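Local coordinates for PHD finger protein 14 (Danio rerio, PDB 7D86), which reads histone H3 through its zinc fingers, preferring the unmodified form, and represses PDGFRA expression, thereby helping to regulate mesenchymal cell proliferation, at residues L100-P103 with G104-F107. Numbering follows the deposited sequence.
Sequences LYVP and GVAF
Leu100 and Phe107 meet where the chain, having left a helix, doubles back past its last turn. Methyl CD2 of Leu100 lies 3.7 Å from Phe107 CB, and the two side chains cross at about a right angle, the methyl meeting the ring obliquely. Leucine suits because its branched end reaches back to Phe107 although its CB points away. With CG between its backbone N and carbonyl carbon (chi1 45°), the ring of Phe107 swings back over the Leu100 backbone, and Phe107 CD2 lies 4.0 Å from Leu100 CA. A flat, broad side chain spans both backbone and methyl; an alanine here would probably keep only the CB contact with Leu100 CD2 and open a gap beside the helix end.

The reversal is a type II beta turn from Val102 to Val105. Pro103 fits its second position, where the ring already fixes phi near -59°, and Gly104 the third, where positive phi (83°) would jam a CB against the carbonyl oxygen of Pro103. A water can donate to Val105 O (2.8 Å) and, weakly, to Val102 O, though perhaps not both at once. Between the turn's ends, Val105 CG2 packs 4.1 Å from Val102 CB, compact branched side chains suiting this buried spot.

The turn follows helix 96-101, which carries the zinc ligand Cys98; Val102 rests on helix 159-164 through Val159, and Phe107 meets Phe181 of strand 181-183 edge-to-face.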
loop_
_atom_site.group_PDB
_atom_site.type_symbol
_atom_site.label_atom_id
_atom_site.label_comp_id
_atom_site.label_asym_id
_atom_site.label_seq_id
_atom_site.Cartn_x
_atom_site.Cartn_y
_atom_site.Cartn_z
ATOM N N LEU A 100 -4.008 -1.243 4.348
ATOM C CA LEU A 100 -5.287 -1.548 3.709
ATOM C C LEU A 100 -5.463 -3.034 3.448
ATOM O O LEU A 100 -6.600 -3.513 3.356
ATOM C CB LEU A 100 -5.417 -0.790 2.390
ATOM C CG LEU A 100 -5.342 0.731 2.538
ATOM C CD1 LEU A 100 -5.390 1.410 1.176
ATOM C CD2 LEU A 100 -6.480 1.203 3.437
ATOM N N TYR A 101 -4.370 -3.779 3.300
ATOM C CA TYR A 101 -4.489 -5.143 2.806
ATOM C C TYR A 101 -4.123 -6.212 3.820
ATOM O O TYR A 101 -4.579 -7.346 3.674
ATOM C CB TYR A 101 -3.636 -5.331 1.539
ATOM C CG TYR A 101 -4.256 -4.695 0.326
ATOM C CD1 TYR A 101 -4.051 -3.344 0.046
ATOM C CD2 TYR A 101 -5.066 -5.432 -0.538
ATOM C CE1 TYR A 101 -4.629 -2.747 -1.057
ATOM C CE2 TYR A 101 -5.642 -4.838 -1.653
ATOM C CZ TYR A 101 -5.420 -3.496 -1.903
ATOM O OH TYR A 101 -5.991 -2.887 -2.990
ATOM N N VAL A 102 -3.319 -5.898 4.831
ATOM C CA VAL A 102 -2.997 -6.889 5.854
ATOM C C VAL A 102 -4.223 -7.088 6.741
ATOM O O VAL A 102 -4.743 -6.119 7.316
ATOM C CB VAL A 102 -1.757 -6.481 6.670
ATOM C CG1 VAL A 102 -1.531 -7.464 7.823
ATOM C CG2 VAL A 102 -0.518 -6.424 5.771
ATOM N N PRO A 103 -4.734 -8.314 6.862
ATOM C CA PRO A 103 -5.913 -8.543 7.713
ATOM C C PRO A 103 -5.676 -8.130 9.160
ATOM O O PRO A 103 -4.571 -8.233 9.691
ATOM C CB PRO A 103 -6.143 -10.057 7.606
ATOM C CG PRO A 103 -5.527 -10.457 6.301
ATOM C CD PRO A 103 -4.357 -9.505 6.081
ATOM N N GLY A 104 -6.744 -7.678 9.808
ATOM C CA GLY A 104 -6.700 -7.342 11.214
ATOM C C GLY A 104 -6.180 -5.955 11.524
ATOM O O GLY A 104 -6.067 -5.600 12.704
ATOM N N VAL A 105 -5.849 -5.163 10.512
ATOM C CA VAL A 105 -5.466 -3.772 10.700
ATOM C C VAL A 105 -6.718 -2.914 10.550
ATOM O O VAL A 105 -7.469 -3.059 9.579
ATOM C CB VAL A 105 -4.377 -3.357 9.699
ATOM C CG1 VAL A 105 -3.963 -1.918 9.937
ATOM C CG2 VAL A 105 -3.157 -4.275 9.810
ATOM N N ALA A 106 -6.963 -2.038 11.522
ATOM C CA ALA A 106 -8.086 -1.104 11.436
ATOM C C ALA A 106 -7.620 0.089 10.613
ATOM O O ALA A 106 -7.125 1.087 11.141
ATOM C CB ALA A 106 -8.564 -0.686 12.820
ATOM N N PHE A 107 -7.771 -0.023 9.290
ATOM C CA PHE A 107 -7.189 0.966 8.390
ATOM C C PHE A 107 -8.001 2.251 8.318
ATOM O O PHE A 107 -7.467 3.279 7.887
ATOM C CB PHE A 107 -7.008 0.384 6.982
ATOM C CG PHE A 107 -8.190 -0.398 6.477
ATOM C CD1 PHE A 107 -9.308 0.250 5.983
ATOM C CD2 PHE A 107 -8.165 -1.785 6.469
ATOM C CE1 PHE A 107 -10.391 -0.468 5.510
ATOM C CE2 PHE A 107 -9.244 -2.510 5.996
ATOM C CZ PHE A 107 -10.359 -1.851 5.516
HETATM O O HOH W 1 -7.907 -5.325 7.912
#